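Local coordinates for fibronectin type III domain-containing protein (Simiduia agarivorans, PDB 6P2K) that probably hydrolyses glucan backbones such as that of xyloglucan, as a glycoside hydrolase family 74 enzyme of beta-propeller fold that also binds zinc ions, at residues 463-468 and 508-513; 523-526 and 532-535. All blocks are in the same frame, centred on the assembly; numbering follows the deposited sequence.

Interaction 1. Residues 463-468 and 508-513; sequences VAQATS and KGVLRD
Gln465 and Leu511 bring their CA atoms to 5.9 Å, the nearest CA pair between strand 459-467 and the start of strand 511-516; no backbone-to-backbone bond joins them. The link is made by the Gln465 side chain, which reaches across and turns its amide back along the backbone of Leu511. Its CG, anti to the backbone N (chi1 150°), lies 3.2 Å from Leu511 O. The bend at chi2 (65°) then turns the amide toward Leu511 N, and OE1 takes a weak hydrogen bond from that nitrogen, Gln465 OE1 to Leu511 N being 3.3 Å. One glutamine side chain thus meets both the N-H and the C=O side of Leu511, the centre of an inverse gamma turn. With CG of Leu511 beside its own backbone N (chi1 -43°), the start of the leucine side chain lies by the same oxygen: Leu511 CG is 3.3 Å from Gln465 OE1. The Gln465 and Val510 side chains cross at about a right angle, NE2 of Gln465 lying 4.0 Å from CG1 of Val510, a van der Waals contact. The stronger hold on this buried amide comes from the adjoining strand 478-483 and its approach: OE1 also accepts from Arg478 N, and NE2 bonds Asn476 O, fixing which way round the amide lies. The contact joins two successive four-stranded antiparallel sheets, as in neighbouring propeller blades. Strand 459-467 is the second strand of one and 511-516 the first of the next, where Asp513 binds a zinc ion together with Asp405.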
ATOM      1  N   VAL B 463      -5.857 -11.761  23.501  1.00 13.55           N
ATOM      2  CA  VAL B 463      -6.724 -10.869  24.262  1.00 18.50           C
ATOM      3  C   VAL B 463      -6.095 -10.662  25.632  1.00 17.90           C
ATOM      4  O   VAL B 463      -5.495 -11.586  26.192  1.00 16.18           O
ATOM      5  CB  VAL B 463      -8.163 -11.414  24.395  1.00 18.24           C
ATOM      6  CG1 VAL B 463      -8.794 -11.569  23.028  1.00 18.05           C
ATOM      7  CG2 VAL B 463      -8.181 -12.742  25.151  1.00 17.43           C
ATOM      8  N   ALA B 464      -6.215  -9.448  26.164  1.00 15.86           N
ATOM      9  CA  ALA B 464      -5.543  -9.124  27.412  1.00 17.33           C
ATOM     10  C   ALA B 464      -6.318  -8.073  28.190  1.00 18.16           C
ATOM     11  O   ALA B 464      -6.884  -7.141  27.612  1.00 16.31           O
ATOM     12  CB  ALA B 464      -4.113  -8.623  27.158  1.00 15.69           C
ATOM     13  N   GLN B 465      -6.346  -8.249  29.507  1.00 17.32           N
ATOM     14  CA  GLN B 465      -6.639  -7.158  30.423  1.00 19.44           C
ATOM     15  C   GLN B 465      -5.343  -6.381  30.632  1.00 19.96           C
ATOM     16  O   GLN B 465      -4.360  -6.938  31.131  1.00 22.56           O
ATOM     17  CB  GLN B 465      -7.187  -7.710  31.739  1.00 17.68           C
ATOM     18  CG  GLN B 465      -6.892  -6.877  32.982  1.00 19.31           C
ATOM     19  CD  GLN B 465      -7.561  -5.515  32.948  1.00 23.05           C
ATOM     20  OE1 GLN B 465      -8.633  -5.352  32.364  1.00 20.71           O
ATOM     21  NE2 GLN B 465      -6.930  -4.531  33.579  1.00 21.83           N
ATOM     22  N   ALA B 466      -5.317  -5.117  30.212  1.00 15.76           N
ATOM     23  CA  ALA B 466      -4.085  -4.335  30.238  1.00 16.51           C
ATOM     24  C   ALA B 466      -4.400  -2.892  30.589  1.00 18.08           C
ATOM     25  O   ALA B 466      -5.247  -2.266  29.946  1.00 17.63           O
ATOM     26  CB  ALA B 466      -3.357  -4.399  28.889  1.00 12.62           C
ATOM     27  N   THR B 467      -3.700  -2.360  31.588  1.00 15.46           N
ATOM     28  CA  THR B 467      -4.033  -1.047  32.119  1.00 12.68           C
ATOM     29  C   THR B 467      -2.805  -0.453  32.793  1.00 16.71           C
ATOM     30  O   THR B 467      -1.769  -1.107  32.940  1.00 14.80           O
ATOM     31  CB  THR B 467      -5.201  -1.141  33.102  1.00 17.89           C
ATOM     32  OG1 THR B 467      -5.638   0.173  33.463  1.00 23.72           O
ATOM     33  CG2 THR B 467      -4.767  -1.884  34.353  1.00 15.94           C
ATOM     34  N   SER B 468      -2.941   0.804  33.207  1.00 17.86           N
ATOM     35  CA  SER B 468      -1.872   1.502  33.897  1.00 18.67           C
ATOM     36  C   SER B 468      -1.901   1.187  35.390  1.00 20.94           C
ATOM     37  O   SER B 468      -2.872   0.647  35.923  1.00 20.00           O
ATOM     38  CB  SER B 468      -1.988   3.011  33.674  1.00 22.99           C
ATOM     39  OG  SER B 468      -3.301   3.469  33.957  1.00 23.82           O
ATOM     40  N   LYS B 508     -15.616   0.297  34.110  1.00 21.30           N
ATOM     41  CA  LYS B 508     -14.227   0.585  34.445  1.00 24.44           C
ATOM     42  C   LYS B 508     -13.600  -0.424  35.400  1.00 22.83           C
ATOM     43  O   LYS B 508     -12.394  -0.333  35.654  1.00 23.15           O
ATOM     44  CB  LYS B 508     -14.119   1.987  35.056  1.00 32.33           C
ATOM     45  CG  LYS B 508     -14.502   2.043  36.529  1.00 41.33           C
ATOM     46  CD  LYS B 508     -15.080   3.395  36.930  1.00 51.66           C
ATOM     47  CE  LYS B 508     -14.088   4.525  36.701  1.00 57.87           C
ATOM     48  NZ  LYS B 508     -14.663   5.859  37.046  1.00 62.79           N
ATOM     49  N   GLY B 509     -14.365  -1.367  35.942  1.00 18.20           N
ATOM     50  CA  GLY B 509     -13.795  -2.317  36.886  1.00 19.25           C
ATOM     51  C   GLY B 509     -12.769  -3.218  36.216  1.00 21.01           C
ATOM     52  O   GLY B 509     -12.944  -3.655  35.077  1.00 19.63           O
ATOM     53  N   VAL B 510     -11.675  -3.486  36.941  1.00 18.62           N
ATOM     54  CA  VAL B 510     -10.595  -4.319  36.423  1.00 17.21           C
ATOM     55  C   VAL B 510     -11.146  -5.665  35.979  1.00 19.52           C
ATOM     56  O   VAL B 510     -11.898  -6.316  36.710  1.00 17.65           O
ATOM     57  CB  VAL B 510      -9.496  -4.489  37.489  1.00 21.03           C
ATOM     58  CG1 VAL B 510      -8.501  -5.567  37.071  1.00 20.45           C
ATOM     59  CG2 VAL B 510      -8.775  -3.169  37.733  1.00 20.50           C
ATOM     60  N   LEU B 511     -10.789  -6.076  34.761  1.00 20.94           N
ATOM     61  CA  LEU B 511     -11.167  -7.392  34.245  1.00 19.64           C
ATOM     62  C   LEU B 511     -10.192  -8.410  34.829  1.00 20.35           C
ATOM     63  O   LEU B 511      -9.197  -8.797  34.210  1.00 19.24           O
ATOM     64  CB  LEU B 511     -11.147  -7.411  32.720  1.00 15.69           C
ATOM     65  CG  LEU B 511     -11.753  -6.221  31.977  1.00 18.19           C
ATOM     66  CD1 LEU B 511     -11.606  -6.390  30.466  1.00 20.45           C
ATOM     67  CD2 LEU B 511     -13.209  -6.036  32.361  1.00 18.19           C
ATOM     68  N   ARG B 512     -10.489  -8.855  36.055  1.00 20.33           N
ATOM     69  CA  ARG B 512      -9.515  -9.666  36.782  1.00 21.20           C
ATOM     70  C   ARG B 512      -9.223 -10.981  36.071  1.00 22.39           C
ATOM     71  O   ARG B 512      -8.115 -11.514  36.192  1.00 21.37           O
ATOM     72  CB  ARG B 512      -9.978  -9.918  38.215  1.00 19.59           C
ATOM     73  CG  ARG B 512      -8.843 -10.406  39.089  1.00 21.45           C
ATOM     74  CD  ARG B 512      -9.194 -10.464  40.558  1.00 24.77           C
ATOM     75  NE  ARG B 512      -8.071 -11.004  41.318  1.00 19.52           N
ATOM     76  CZ  ARG B 512      -8.192 -11.744  42.416  1.00 24.79           C
ATOM     77  NH1 ARG B 512      -9.397 -12.033  42.892  1.00 23.46           N
ATOM     78  NH2 ARG B 512      -7.106 -12.199  43.033  1.00 24.79           N
ATOM     79  N   ASP B 513     -10.181 -11.521  35.321  1.00 22.81           N
ATOM     80  CA  ASP B 513      -9.846 -12.570  34.369  1.00 22.14           C
ATOM     81  C   ASP B 513     -10.595 -12.339  33.066  1.00 20.85           C
ATOM     82  O   ASP B 513     -11.667 -11.729  33.031  1.00 19.65           O
ATOM     83  CB  ASP B 513     -10.136 -13.982  34.903  1.00 22.64           C
ATOM     84  CG  ASP B 513      -9.380 -15.080  34.130  1.00 24.96           C
ATOM     85  OD1 ASP B 513      -8.182 -14.901  33.773  1.00 21.73           O
ATOM     86  OD2 ASP B 513      -9.994 -16.145  33.891  1.00 23.51           O
TER

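Interaction 2. Residues 523-526 and 532-535; sequences KVFM and GMYM
Met526 and Tyr534 form the hydrogen-bonded pair of an antiparallel beta hairpin, the second and third strands of a four-stranded sheet of the kind that makes a propeller blade. The two bonds are unequal: Tyr534 N to Met526 O is short and nearly straight (2.7 Å, 176°), whereas Met526 N to Tyr534 O spans 3.0 Å, with the donor tilted from the carbonyl plane. Phe525 and Met535 follow as the non-hydrogen-bonded pair, their side chains lying side by side and pointing the same way. The Met535 chain runs extended, CG anti to the backbone N (chi1 178°) and SD anti to CA, which carries the sulfur alongside the Phe525 ring. In this Met-aromatic contact Met535 SD is 4.6 Å from the centroid of the Phe525 ring and oblique to it; the nearest ring carbon, Phe525 CE1, is 3.8 Å from that sulfur. Lys523 comes to the same sulfur with its methylene chain, CD of Lys523 lying 3.7 Å from SD of Met535, and sends NZ on to a salt bridge with Glu580. With only the methyl of an alanine at Lys523, Glu580 would probably lose its salt-bridge mate and the Met535 sulfur its cover on that side. On the face of Met526 and Tyr534, Met526 CG meets Tyr534 CB, the two side chains crossing at about a right angle. Farther out, Ile573 and Pro575 of strand 567-575, which opens the next sheet, pack on Phe525, and Ile557 touches both Phe525 and Met533. Val514 and Leu506 back Met526, while Leu506 and Pro507 line Tyr534. Between the strands, CA-H...O contacts supplement the two bonds: Met535 CA sits 3.4 Å from Val524 O, and Met533 CA lies at the same distance from Met526 O.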
ATOM      1  N   LYS B 523     -15.595 -16.280  20.917  1.00 17.73           N
ATOM      2  CA  LYS B 523     -16.359 -15.740  22.035  1.00 20.86           C
ATOM      3  C   LYS B 523     -15.450 -15.580  23.248  1.00 21.21           C
ATOM      4  O   LYS B 523     -14.737 -16.518  23.619  1.00 19.29           O
ATOM      5  CB  LYS B 523     -17.535 -16.662  22.365  1.00 21.82           C
ATOM      6  CG  LYS B 523     -18.312 -16.295  23.619  1.00 20.01           C
ATOM      7  CD  LYS B 523     -19.631 -17.064  23.684  1.00 21.80           C
ATOM      8  CE  LYS B 523     -20.546 -16.684  22.527  1.00 21.80           C
ATOM      9  NZ  LYS B 523     -21.816 -17.473  22.519  1.00 20.18           N
ATOM     10  N   VAL B 524     -15.478 -14.395  23.860  1.00 20.67           N
ATOM     11  CA  VAL B 524     -14.580 -14.053  24.962  1.00 19.26           C
ATOM     12  C   VAL B 524     -15.406 -13.569  26.146  1.00 20.54           C
ATOM     13  O   VAL B 524     -16.286 -12.717  25.985  1.00 21.35           O
ATOM     14  CB  VAL B 524     -13.552 -12.977  24.551  1.00 15.86           C
ATOM     15  CG1 VAL B 524     -12.531 -12.770  25.663  1.00 16.80           C
ATOM     16  CG2 VAL B 524     -12.858 -13.359  23.243  1.00 15.51           C
ATOM     17  N   PHE B 525     -15.112 -14.101  27.335  1.00 18.90           N
ATOM     18  CA  PHE B 525     -15.749 -13.695  28.580  1.00 18.80           C
ATOM     19  C   PHE B 525     -14.788 -12.854  29.413  1.00 22.43           C
ATOM     20  O   PHE B 525     -13.568 -13.035  29.348  1.00 22.00           O
ATOM     21  CB  PHE B 525     -16.188 -14.905  29.414  1.00 18.92           C
ATOM     22  CG  PHE B 525     -17.236 -15.757  28.762  1.00 21.25           C
ATOM     23  CD1 PHE B 525     -18.582 -15.471  28.927  1.00 18.23           C
ATOM     24  CD2 PHE B 525     -16.877 -16.863  28.005  1.00 21.35           C
ATOM     25  CE1 PHE B 525     -19.551 -16.263  28.333  1.00 22.55           C
ATOM     26  CE2 PHE B 525     -17.842 -17.661  27.411  1.00 18.97           C
ATOM     27  CZ  PHE B 525     -19.179 -17.360  27.573  1.00 19.67           C
ATOM     28  N   MET B 526     -15.350 -11.947  30.213  1.00 19.96           N
ATOM     29  CA  MET B 526     -14.560 -11.126  31.120  1.00 20.00           C
ATOM     30  C   MET B 526     -15.444 -10.675  32.278  1.00 19.28           C
ATOM     31  O   MET B 526     -16.640 -10.436  32.099  1.00 20.61           O
ATOM     32  CB  MET B 526     -13.958  -9.913  30.400  1.00 17.58           C
ATOM     33  CG  MET B 526     -14.996  -8.959  29.815  1.00 18.83           C
ATOM     34  SD  MET B 526     -14.575  -8.373  28.156  1.00 26.02           S
ATOM     35  CE  MET B 526     -14.773  -9.880  27.197  1.00 22.68           C
ATOM     36  N   GLY B 532     -19.790  -6.845  36.976  1.00 16.35           N
ATOM     37  CA  GLY B 532     -20.429  -8.062  36.521  1.00 18.88           C
ATOM     38  C   GLY B 532     -19.645  -8.700  35.391  1.00 18.49           C
ATOM     39  O   GLY B 532     -18.519  -8.312  35.090  1.00 18.10           O
ATOM     40  N   MET B 533     -20.269  -9.699  34.771  1.00 17.62           N
ATOM     41  CA  MET B 533     -19.640 -10.461  33.701  1.00 19.09           C
ATOM     42  C   MET B 533     -20.151 -10.000  32.345  1.00 21.62           C
ATOM     43  O   MET B 533     -21.356  -9.806  32.151  1.00 19.17           O
ATOM     44  CB  MET B 533     -19.889 -11.960  33.856  1.00 20.90           C
ATOM     45  CG  MET B 533     -19.053 -12.792  32.890  1.00 28.93           C
ATOM     46  SD  MET B 533     -19.035 -14.548  33.272  1.00 40.73           S
ATOM     47  CE  MET B 533     -17.754 -14.605  34.519  1.00 42.37           C
ATOM     48  N   TYR B 534     -19.223  -9.843  31.404  1.00 17.09           N
ATOM     49  CA  TYR B 534     -19.527  -9.344  30.074  1.00 20.82           C
ATOM     50  C   TYR B 534     -18.945 -10.292  29.036  1.00 23.29           C
ATOM     51  O   TYR B 534     -18.062 -11.104  29.324  1.00 21.63           O
ATOM     52  CB  TYR B 534     -18.991  -7.920  29.875  1.00 19.89           C
ATOM     53  CG  TYR B 534     -19.625  -6.933  30.825  1.00 20.82           C
ATOM     54  CD1 TYR B 534     -19.225  -6.862  32.155  1.00 18.83           C
ATOM     55  CD2 TYR B 534     -20.639  -6.084  30.399  1.00 19.72           C
ATOM     56  CE1 TYR B 534     -19.815  -5.973  33.031  1.00 19.42           C
ATOM     57  CE2 TYR B 534     -21.226  -5.187  31.268  1.00 19.59           C
ATOM     58  CZ  TYR B 534     -20.815  -5.142  32.582  1.00 22.32           C
ATOM     59  OH  TYR B 534     -21.400  -4.253  33.453  1.00 29.20           O
ATOM     60  N   MET B 535     -19.464 -10.181  27.818  1.00 24.85           N
ATOM     61  CA  MET B 535     -19.160 -11.134  26.762  1.00 24.58           C
ATOM     62  C   MET B 535     -18.933 -10.390  25.458  1.00 20.51           C
ATOM     63  O   MET B 535     -19.695  -9.485  25.114  1.00 18.83           O
ATOM     64  CB  MET B 535     -20.306 -12.143  26.608  1.00 26.28           C
ATOM     65  CG  MET B 535     -20.124 -13.153  25.494  1.00 28.71           C
ATOM     66  SD  MET B 535     -21.362 -14.463  25.581  1.00 31.04           S
ATOM     67  CE  MET B 535     -22.827 -13.592  25.028  1.00 28.09           C
TER

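The centres of interactions 1 and 2 are about 12 Å apart, and the contacts come in series along the chain, 463-468 with 508-513 closing before 523-526 pairs with 532-535. They meet through one sheet: strand 511-516, reached by interaction 1, neighbours strand 524-528, the first strand of the hairpin in interaction 2. Packing connects them, with Met526 CB 4.2 Å from Leu511 CD1. Interaction 1 is a joint between successive sheets, carried by a side chain, whereas interaction 2 is pairing within the second of them. Together they tie one blade-like sheet to the interior of the next, beside the zinc ion bound by Asp405 and Asp513.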